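Peptidoglycan synthetase penicillin-binding protein 3 (PDB 4YE5) probably binds penicillin and is thought to cross-link peptidoglycan strands in the bacterial cell wall. Local coordinates at residues 41-46 against 150-155; 214-219 against 430-435. All blocks are in the same frame, centred on the assembly; numbering follows the deposited sequence.

In the fold
From the N terminus the chain runs through strand 35-36 into strand 42-46 and makes an excursion of 103 residues, about a third of it helical, before returning at 150-155 to close contact 1 within the dimerisation domain. Contact 2 follows in series, neither nested nor crossing: it opens at 214-219 and closes 210 residues later, after much of the transpeptidase domain, when 430-435 pairs with the earlier strand. Both contacts reach one mixed sheet, contact 1 through strand 42-46 and the loop leaving edge strand 148-149, with strand 35-36 between strands 42-46 and 214-217. Their centres lie about 14 Å apart, and Leu43 CD1 packs 3.8 Å from Leu217 CD1, so the sheet ties early segments to late ones.

Contact 1 (41-46 against 150-155); sequences AILAQS and YSNGTL
Ala44 and the main-chain carbonyl of Leu43 approach the ring of Tyr150 obliquely, both on its CD2 side. Ala44 CB lies 3.5 Å from Tyr150 CE2, and Leu43 O is 3.4 Å from Tyr150 CD2. Tyr150 CG stands anti to its own carbonyl carbon (chi1 -60°), and the ring hydroxyl is hydrogen-bonded to Glu174. The second flat group, the amide of Asn152, turns its nitrogen end to the strand, with Asn152 ND2 3.5 Å from Leu43 CD2; the two side chains cross obliquely. The oxygen of that amide, OD1, accepts a hydrogen bond from Arg221, at the start of helix 221-238.

The strand itself is irregular here. Leu43 and Ala44 both face Ile35 on strand 35-36, a classic beta bulge, and the carbonyl of Leu43 is directed at 150-155. There it meets the alpha carbon of Tyr150 in a CA-H...O contact, with Tyr150 CA 3.3 Å from Leu43 O. A water donates to the same Leu43 O at 2.6 Å and accepts from Asn152 N at 2.8 Å. Ser151 OG also comes close to the strand, 3.1 Å from Ile42 O. Segment 150-155 is two overlapping turns: a type I turn from Tyr150 to Gly153, held by a hydrogen bond from Gly153 N to Tyr150 O, then a type II' turn from Asn152 to Leu155.

Within the dimerisation domain of this penicillin-binding protein, the contact thus packs the loop after strand 148-149 on the bulged strand 42-46. Regular pairing of the two strands includes a backbone bond between Gln45 and Leu149. Leu43 O has both the water and the alpha carbon of Tyr150 against it, and the water gives Asn152 N an acceptor, so that solvent links the two backbones beside the packing on the tyrosine ring.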
loop_
_atom_site.group_PDB
_atom_site.type_symbol
_atom_site.label_atom_id
_atom_site.label_comp_id
_atom_site.label_asym_id
_atom_site.label_seq_id
_atom_site.Cartn_x
_atom_site.Cartn_y
_atom_site.Cartn_z
ATOM N N ALA A 41 10.318 6.832 10.163
ATOM C CA ALA A 41 10.424 8.065 9.393
ATOM C C ALA A 41 9.017 8.526 9.026
ATOM O O ALA A 41 8.210 7.742 8.546
ATOM C CB ALA A 41 11.296 7.858 8.141
ATOM N N ILE A 42 8.713 9.793 9.278
ATOM C CA ILE A 42 7.369 10.313 9.055
ATOM C C ILE A 42 7.059 10.509 7.569
ATOM O O ILE A 42 7.844 11.109 6.845
ATOM C CB ILE A 42 7.151 11.621 9.854
ATOM C CG1 ILE A 42 7.329 11.333 11.353
ATOM C CG2 ILE A 42 5.768 12.213 9.576
ATOM C CD1 ILE A 42 7.375 12.578 12.251
ATOM N N LEU A 43 5.920 9.977 7.119
ATOM C CA LEU A 43 5.529 10.043 5.703
ATOM C C LEU A 43 4.314 10.935 5.484
ATOM O O LEU A 43 4.140 11.507 4.404
ATOM C CB LEU A 43 5.212 8.652 5.162
ATOM C CG LEU A 43 6.344 7.638 5.244
ATOM C CD1 LEU A 43 5.825 6.275 4.868
ATOM C CD2 LEU A 43 7.483 8.064 4.340
ATOM N N ALA A 44 3.468 11.034 6.508
ATOM C CA ALA A 44 2.263 11.861 6.443
ATOM C C ALA A 44 1.987 12.402 7.827
ATOM O O ALA A 44 2.043 11.655 8.805
ATOM C CB ALA A 44 1.059 11.034 5.986
ATOM N N GLN A 45 1.689 13.690 7.913
ATOM C CA GLN A 45 1.242 14.255 9.181
ATOM C C GLN A 45 0.473 15.550 9.010
ATOM O O GLN A 45 0.681 16.300 8.049
ATOM C CB GLN A 45 2.398 14.447 10.159
ATOM C CG GLN A 45 3.431 15.441 9.733
ATOM C CD GLN A 45 4.368 15.801 10.882
ATOM O OE1 GLN A 45 3.927 16.007 12.007
ATOM N NE2 GLN A 45 5.660 15.872 10.599
ATOM N N SER A 46 -0.415 15.802 9.964
ATOM C CA SER A 46 -1.301 16.952 9.903
ATOM C C SER A 46 -0.721 18.135 10.684
ATOM O O SER A 46 0.002 17.957 11.661
ATOM C CB SER A 46 -2.690 16.571 10.438
ATOM O OG SER A 46 -3.291 15.563 9.634
ATOM N N TYR A 150 3.087 15.770 3.386
ATOM C CA TYR A 150 3.804 14.541 3.070
ATOM C C TYR A 150 5.244 14.928 2.789
ATOM O O TYR A 150 5.548 15.401 1.704
ATOM C CB TYR A 150 3.172 13.881 1.847
ATOM C CG TYR A 150 1.717 13.516 2.067
ATOM C CD1 TYR A 150 0.694 14.424 1.774
ATOM C CD2 TYR A 150 1.370 12.272 2.584
ATOM C CE1 TYR A 150 -0.639 14.089 1.990
ATOM C CE2 TYR A 150 0.047 11.926 2.787
ATOM C CZ TYR A 150 -0.950 12.843 2.494
ATOM O OH TYR A 150 -2.265 12.497 2.712
ATOM N N SER A 151 6.130 14.729 3.764
ATOM C CA SER A 151 7.481 15.289 3.672
ATOM C C SER A 151 8.323 14.726 2.535
ATOM O O SER A 151 9.267 15.372 2.100
ATOM C CB SER A 151 8.234 15.150 5.003
ATOM O OG SER A 151 8.400 13.789 5.359
ATOM N N ASN A 152 8.006 13.530 2.049
ATOM C CA ASN A 152 8.781 12.973 0.930
ATOM C C ASN A 152 8.228 13.310 -0.473
ATOM O O ASN A 152 8.705 12.769 -1.477
ATOM C CB ASN A 152 8.971 11.458 1.090
ATOM C CG ASN A 152 9.785 11.092 2.334
ATOM O OD1 ASN A 152 10.982 10.854 2.250
ATOM N ND2 ASN A 152 9.134 11.059 3.490
ATOM N N GLY A 153 7.224 14.187 -0.549
ATOM C CA GLY A 153 6.719 14.649 -1.843
ATOM C C GLY A 153 6.100 13.559 -2.721
ATOM O O GLY A 153 5.042 13.006 -2.406
ATOM N N THR A 154 6.775 13.238 -3.819
ATOM C CA THR A 154 6.293 12.227 -4.763
ATOM C C THR A 154 6.532 10.778 -4.354
ATOM O O THR A 154 5.968 9.860 -4.978
ATOM C CB THR A 154 6.944 12.411 -6.160
ATOM O OG1 THR A 154 8.364 12.303 -6.030
ATOM C CG2 THR A 154 6.582 13.785 -6.741
ATOM N N LEU A 155 7.386 10.554 -3.352
ATOM C CA LEU A 155 7.689 9.177 -2.934
ATOM C C LEU A 155 6.406 8.409 -2.621
ATOM O O LEU A 155 5.591 8.870 -1.836
ATOM C CB LEU A 155 8.623 9.151 -1.716
ATOM C CG LEU A 155 8.979 7.735 -1.229
ATOM C CD1 LEU A 155 9.994 7.073 -2.158
ATOM C CD2 LEU A 155 9.509 7.782 0.199
HETATM O O HOH W 1 5.933 11.671 2.526
#

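Contact 2 (214-219 against 430-435); sequences DVTLTI and IKSITD
A classic beta bulge marks this antiparallel strand pair: Lys431 and Ser432 both face Thr216, and the register shifts by one residue between Thr216 and Leu217. Thr216 O is gripped by two donors, Lys431 N at 2.8 Å in the carbonyl plane and Ser432 N at 3.2 Å, tilted 20° from that plane. Beyond the bulge the ladder is regular. Thr216 N bonds to Ser432 O, and Asp214 and Thr434 exchange a reciprocal pair of backbone bonds.

The side chains of Thr216, Ser432 and Thr434 share one face of the sheet. Ser432 OG, held between its own backbone N and carbonyl carbon (chi1 64°), presses against Thr216 CB at 3.3 Å. A single water joins the three hydroxyls, 2.6 Å from Thr216 OG1, 2.7 Å from Thr434 OG1 and a longer 3.1 Å from Ser432 OG, forming a small polar network over the pairing strands. Lys431 runs extended beside Thr216, pointing the same way, and its NZ is hydrogen-bonded to Thr38. Its CB also touches the methyl group of Thr218, the two side chains crossing.

Apolar contacts gather about Ile430. Its CD1 meets Leu217 CD2 at 3.7 Å and Val215 CG1 at 3.9 Å, lying at a slant to both side chains. Two short helices meet these residues and Ile433: Leu217 touches Ile173 and Ile430 touches Met176 of helix 172-176, while Val215 and Ile433 reach Thr180 of helix 178-182. Within the sheet, strand 214-217 is flanked on its other edge by the parallel strand 35-36, to which Val215 and Leu217 make backbone bonds through Met36, and strand 430-434 is followed by the antiparallel strand 440-442.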
loop_
_atom_site.group_PDB
_atom_site.type_symbol
_atom_site.label_atom_id
_atom_site.label_comp_id
_atom_site.label_asym_id
_atom_site.label_seq_id
_atom_site.Cartn_x
_atom_site.Cartn_y
_atom_site.Cartn_z
ATOM N N ASP A 214 -1.076 6.445 15.313
ATOM C CA ASP A 214 -0.103 6.491 14.222
ATOM C C ASP A 214 0.057 5.106 13.605
ATOM O O ASP A 214 -0.062 4.095 14.293
ATOM C CB ASP A 214 1.254 6.984 14.709
ATOM C CG ASP A 214 1.168 8.338 15.419
ATOM O OD1 ASP A 214 0.430 9.238 14.956
ATOM O OD2 ASP A 214 1.864 8.494 16.436
ATOM N N VAL A 215 0.345 5.077 12.310
ATOM C CA VAL A 215 0.455 3.836 11.564
ATOM C C VAL A 215 1.876 3.703 11.028
ATOM O O VAL A 215 2.394 4.616 10.368
ATOM C CB VAL A 215 -0.545 3.829 10.382
ATOM C CG1 VAL A 215 -0.238 2.690 9.419
ATOM C CG2 VAL A 215 -1.980 3.734 10.896
ATOM N N THR A 216 2.509 2.574 11.322
ATOM C CA THR A 216 3.837 2.259 10.795
ATOM C C THR A 216 3.736 1.209 9.687
ATOM O O THR A 216 3.170 0.132 9.904
ATOM C CB THR A 216 4.743 1.725 11.931
ATOM O OG1 THR A 216 4.971 2.770 12.890
ATOM C CG2 THR A 216 6.081 1.239 11.388
ATOM N N LEU A 217 4.279 1.528 8.508
ATOM C CA LEU A 217 4.239 0.631 7.346
ATOM C C LEU A 217 5.410 -0.339 7.404
ATOM O O LEU A 217 6.394 -0.068 8.081
ATOM C CB LEU A 217 4.352 1.447 6.037
ATOM C CG LEU A 217 3.366 2.617 5.874
ATOM C CD1 LEU A 217 3.522 3.228 4.443
ATOM C CD2 LEU A 217 1.968 2.076 6.098
ATOM N N THR A 218 5.309 -1.455 6.687
ATOM C CA THR A 218 6.473 -2.306 6.462
ATOM C C THR A 218 7.394 -1.710 5.380
ATOM O O THR A 218 8.543 -2.136 5.236
ATOM C CB THR A 218 6.052 -3.696 5.999
ATOM O OG1 THR A 218 5.310 -3.568 4.783
ATOM C CG2 THR A 218 5.177 -4.402 7.084
ATOM N N ILE A 219 6.876 -0.746 4.617
ATOM C CA ILE A 219 7.653 -0.105 3.556
ATOM C C ILE A 219 8.874 0.594 4.146
ATOM O O ILE A 219 8.770 1.292 5.152
ATOM C CB ILE A 219 6.823 0.962 2.802
ATOM C CG1 ILE A 219 5.582 0.346 2.155
ATOM C CG2 ILE A 219 7.689 1.713 1.761
ATOM C CD1 ILE A 219 5.879 -0.540 0.924
ATOM N N ILE A 430 0.929 -3.139 6.778
ATOM C CA ILE A 430 0.808 -2.398 8.035
ATOM C C ILE A 430 1.546 -3.149 9.146
ATOM O O ILE A 430 1.124 -4.221 9.564
ATOM C CB ILE A 430 -0.671 -2.199 8.458
ATOM C CG1 ILE A 430 -1.470 -1.500 7.359
ATOM C CG2 ILE A 430 -0.750 -1.407 9.765
ATOM C CD1 ILE A 430 -0.904 -0.157 6.906
ATOM N N LYS A 431 2.654 -2.590 9.609
ATOM C CA LYS A 431 3.512 -3.255 10.581
ATOM C C LYS A 431 3.001 -3.066 12.018
ATOM O O LYS A 431 2.918 -4.024 12.793
ATOM C CB LYS A 431 4.932 -2.705 10.439
ATOM C CG LYS A 431 5.917 -3.028 11.543
ATOM C CD LYS A 431 7.310 -2.626 11.063
ATOM C CE LYS A 431 8.338 -2.733 12.143
ATOM N NZ LYS A 431 9.668 -2.300 11.644
ATOM N N SER A 432 2.662 -1.831 12.373
ATOM C CA SER A 432 2.192 -1.552 13.732
ATOM C C SER A 432 1.315 -0.315 13.843
ATOM O O SER A 432 1.245 0.508 12.925
ATOM C CB SER A 432 3.360 -1.466 14.723
ATOM O OG SER A 432 4.225 -0.387 14.422
ATOM N N ILE A 433 0.615 -0.220 14.970
ATOM C CA ILE A 433 -0.182 0.946 15.286
ATOM C C ILE A 433 0.237 1.438 16.664
ATOM O O ILE A 433 0.360 0.633 17.589
ATOM C CB ILE A 433 -1.684 0.598 15.267
ATOM C CG1 ILE A 433 -2.115 0.257 13.833
ATOM C CG2 ILE A 433 -2.525 1.748 15.844
ATOM C CD1 ILE A 433 -3.523 -0.272 13.730
ATOM N N THR A 434 0.493 2.744 16.787
ATOM C CA THR A 434 0.893 3.344 18.056
ATOM C C THR A 434 -0.255 4.195 18.587
ATOM O O THR A 434 -0.656 5.165 17.935
ATOM C CB THR A 434 2.121 4.260 17.889
ATOM O OG1 THR A 434 3.175 3.546 17.247
ATOM C CG2 THR A 434 2.616 4.757 19.243
ATOM N N ASP A 435 -0.790 3.828 19.750
ATOM C CA ASP A 435 -1.944 4.538 20.301
ATOM C C ASP A 435 -1.563 5.868 20.959
ATOM O O ASP A 435 -0.397 6.256 20.948
ATOM C CB ASP A 435 -2.786 3.644 21.231
ATOM C CG ASP A 435 -2.061 3.245 22.527
ATOM O OD1 ASP A 435 -1.129 3.941 22.979
ATOM O OD2 ASP A 435 -2.453 2.214 23.111
HETATM O O HOH W 2 0.554 7.931 18.826
HETATM O O HOH W 3 3.161 2.526 14.768
#